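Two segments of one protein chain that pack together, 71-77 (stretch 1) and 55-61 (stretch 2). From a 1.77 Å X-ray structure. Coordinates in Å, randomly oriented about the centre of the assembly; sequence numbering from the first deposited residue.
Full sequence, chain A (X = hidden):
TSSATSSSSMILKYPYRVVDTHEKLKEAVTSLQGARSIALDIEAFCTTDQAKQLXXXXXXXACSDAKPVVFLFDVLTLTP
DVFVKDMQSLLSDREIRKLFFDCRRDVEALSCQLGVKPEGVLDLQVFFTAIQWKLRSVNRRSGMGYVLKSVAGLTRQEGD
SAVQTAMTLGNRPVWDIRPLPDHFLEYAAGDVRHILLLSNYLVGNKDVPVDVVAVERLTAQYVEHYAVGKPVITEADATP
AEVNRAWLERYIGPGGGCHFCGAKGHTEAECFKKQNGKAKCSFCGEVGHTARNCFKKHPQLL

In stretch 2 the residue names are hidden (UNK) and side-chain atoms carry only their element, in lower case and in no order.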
# COMPACT_ATOMS: atom_id res chain seq x y z
N PHE A 71 -3.65 -2.58 15.12
CA PHE A 71 -5.02 -2.45 15.60
C PHE A 71 -5.95 -2.90 14.49
O PHE A 71 -5.82 -2.44 13.36
CB PHE A 71 -5.34 -1.01 16.00
CG PHE A 71 -4.61 -0.51 17.23
CD1 PHE A 71 -4.78 -1.13 18.45
CD2 PHE A 71 -3.79 0.62 17.15
CE1 PHE A 71 -4.13 -0.66 19.58
CE2 PHE A 71 -3.12 1.10 18.26
CZ PHE A 71 -3.30 0.47 19.48
N LEU A 72 -6.88 -3.79 14.80
CA LEU A 72 -7.92 -4.18 13.85
C LEU A 72 -9.22 -3.56 14.35
O LEU A 72 -9.85 -4.08 15.28
CB LEU A 72 -8.04 -5.69 13.73
CG LEU A 72 -6.76 -6.42 13.34
CD1 LEU A 72 -6.99 -7.91 13.39
CD2 LEU A 72 -6.33 -5.98 11.94
N PHE A 73 -9.61 -2.45 13.75
CA PHE A 73 -10.81 -1.76 14.19
C PHE A 73 -12.02 -2.48 13.61
O PHE A 73 -12.18 -2.52 12.39
CB PHE A 73 -10.81 -0.31 13.76
CG PHE A 73 -9.80 0.53 14.48
CD1 PHE A 73 -10.08 1.01 15.75
CD2 PHE A 73 -8.59 0.85 13.90
CE1 PHE A 73 -9.17 1.79 16.43
CE2 PHE A 73 -7.67 1.65 14.57
CZ PHE A 73 -7.97 2.12 15.83
N ASP A 74 -12.85 -3.06 14.48
CA ASP A 74 -14.06 -3.74 14.02
C ASP A 74 -15.15 -2.68 13.86
O ASP A 74 -15.97 -2.44 14.75
CB ASP A 74 -14.44 -4.85 14.98
CG ASP A 74 -15.62 -5.67 14.48
OD1 ASP A 74 -16.28 -5.24 13.53
OD2 ASP A 74 -15.90 -6.73 15.06
N VAL A 75 -15.13 -2.01 12.70
CA VAL A 75 -16.11 -0.96 12.43
C VAL A 75 -17.52 -1.55 12.36
O VAL A 75 -18.49 -0.91 12.78
CB VAL A 75 -15.70 -0.21 11.14
CG1 VAL A 75 -16.75 0.83 10.73
CG2 VAL A 75 -14.36 0.47 11.33
N LEU A 76 -17.67 -2.76 11.83
CA LEU A 76 -19.00 -3.37 11.76
C LEU A 76 -19.61 -3.51 13.15
O LEU A 76 -20.77 -3.16 13.37
CB LEU A 76 -18.92 -4.74 11.07
CG LEU A 76 -20.21 -5.52 10.84
CD1 LEU A 76 -21.09 -4.76 9.86
CD2 LEU A 76 -19.90 -6.96 10.37
N THR A 77 -18.79 -3.92 14.12
CA THR A 77 -19.31 -4.10 15.47
C THR A 77 -19.44 -2.77 16.21
O THR A 77 -20.46 -2.50 16.82
CB THR A 77 -18.41 -5.07 16.24
OG1 THR A 77 -18.46 -6.37 15.63
CG2 THR A 77 -18.89 -5.19 17.68
N UNK A 55 -17.26 -2.56 -0.80
CA UNK A 55 -18.48 -2.85 -0.06
C UNK A 55 -18.44 -2.26 1.35
O UNK A 55 -17.60 -1.45 1.71
N UNK A 56 -19.41 -2.69 2.16
CA UNK A 56 -19.56 -2.16 3.51
C UNK A 56 -18.27 -2.36 4.29
O UNK A 56 -17.72 -3.46 4.30
n UNK A 56 -24.61 -3.94 7.34
c UNK A 56 -23.79 -3.11 7.99
c UNK A 56 -21.04 -2.33 5.58
n UNK A 56 -24.09 -2.72 9.22
c UNK A 56 -20.71 -2.86 4.21
c UNK A 56 -22.28 -3.06 6.07
n UNK A 56 -22.69 -2.68 7.41
N UNK A 57 -17.76 -1.30 4.91
CA UNK A 57 -16.52 -1.43 5.67
C UNK A 57 -16.71 -2.43 6.80
O UNK A 57 -17.68 -2.35 7.56
c UNK A 57 -15.00 -0.30 7.27
c UNK A 57 -15.55 0.81 5.09
c UNK A 57 -15.27 2.22 5.53
c UNK A 57 -16.07 -0.08 6.22
N UNK A 58 -15.78 -3.38 6.90
CA UNK A 58 -15.79 -4.36 7.98
C UNK A 58 -14.71 -4.04 9.02
O UNK A 58 -15.01 -3.85 10.20
c UNK A 58 -15.58 -5.77 7.42
o UNK A 58 -15.56 -6.74 8.44
N UNK A 59 -13.47 -3.96 8.56
CA UNK A 59 -12.31 -3.63 9.38
C UNK A 59 -11.60 -2.40 8.83
O UNK A 59 -11.54 -2.22 7.61
c UNK A 59 -12.28 -5.98 11.44
c UNK A 59 -10.73 -7.22 9.83
c UNK A 59 -11.31 -4.80 9.43
c UNK A 59 -11.80 -6.14 9.97
N UNK A 60 -11.08 -1.55 9.71
CA UNK A 60 -10.02 -0.61 9.37
C UNK A 60 -8.80 -1.00 10.19
O UNK A 60 -8.91 -1.22 11.39
c UNK A 60 -10.43 0.85 9.66
c UNK A 60 -9.23 1.79 9.44
c UNK A 60 -11.63 1.24 8.80
N UNK A 61 -7.66 -1.18 9.52
CA UNK A 61 -6.45 -1.67 10.17
C UNK A 61 -5.43 -0.55 10.27
O UNK A 61 -5.32 0.28 9.38
c UNK A 61 -7.61 -3.89 7.89
c UNK A 61 -5.88 -2.87 9.42
n UNK A 61 -7.07 -4.57 6.91
o UNK A 61 -8.62 -3.20 7.74
c UNK A 61 -6.91 -3.98 9.23

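Position 55 carries no side-chain atoms at all; the backbone stops at N, CA, C and O, which makes it Gly55. It lies in the loop before the strand and touches nothing on stretch 1.

Position 56 has a long unbranched run of three carbons and a nitrogen, ending in a carbon that bears two more nitrogens. That planar terminal group is a guanidinium, so the residue is Arg56. Its CB points sideways, yet the extended chain, with chi1 to chi3 all t, brings the tip back to stretch 1: Leu76 CD1 lies over one face of the guanidinium, 3.6 Å from Arg56 NE. A flat group of this kind can accept a methyl on its face while its charged edge remains free, which suits an exposed site.

At position 57 there are four carbons, forked at the first, with one arm two carbons long. This is the beta-branched pattern of Ile57. Its short arm ends in CG2, 3.9 Å from Val75 CB, an apolar contact in a buried place where a branched aliphatic side chain fits well.

Position 58 shows one carbon and then one oxygen, the side chain of Ser58. The CB points away from stretch 1, and the hydroxyl is hydrogen-bonded elsewhere in the structure, so this small polar group is satisfied although buried. Toward stretch 1 the residue works through its backbone: Leu76 N donates a weak hydrogen bond to Ser58 O at 3.3 Å.

Position 59 has four carbons again, but the fork comes at the second, which identifies Leu59. Its chi1 is m and chi2 is t, and the end of the side chain comes nearer to stretch 1, with Leu59 CD2 3.9 Å from Asp74 CA. The fork one carbon farther out gives the side chain this reach.

Position 60 bears a single carbon carrying two others: Val60. It shares a face of the sheet with Phe73, their CB atoms 4.3 Å apart, and its CG2 lies 3.8 Å from Val75 CG2. The compact branched side chain fills this buried spot and is at home in a strand.

Position 61 has three carbons, the third bearing an oxygen and a nitrogen. This terminal amide belongs to Gln61. Its aliphatic part packs against Leu72, CG to Leu72 CD2 being 3.4 Å, while both polar amide atoms are hydrogen-bonded elsewhere, so apolar packing and buried polarity coexist.

The contact is built on two antiparallel strands. Phe73 and Val60 form the hydrogen-bonded pair, Phe73 N to Val60 O at 2.8 Å and Val60 N to Phe73 O at 3.1 Å, and the CA of Leu59 adds a CA-H...O contact to Phe73 O at 3.2 Å. Beyond the strand, stretch 1 turns into a helix. Asp74 caps it, its OD1 accepting from Thr77 N at 2.9 Å, and Val75 and Leu76 in the first turn extend the packing to Ile57 and Arg56.

Stretch 2 (55-61) GRISLVQ
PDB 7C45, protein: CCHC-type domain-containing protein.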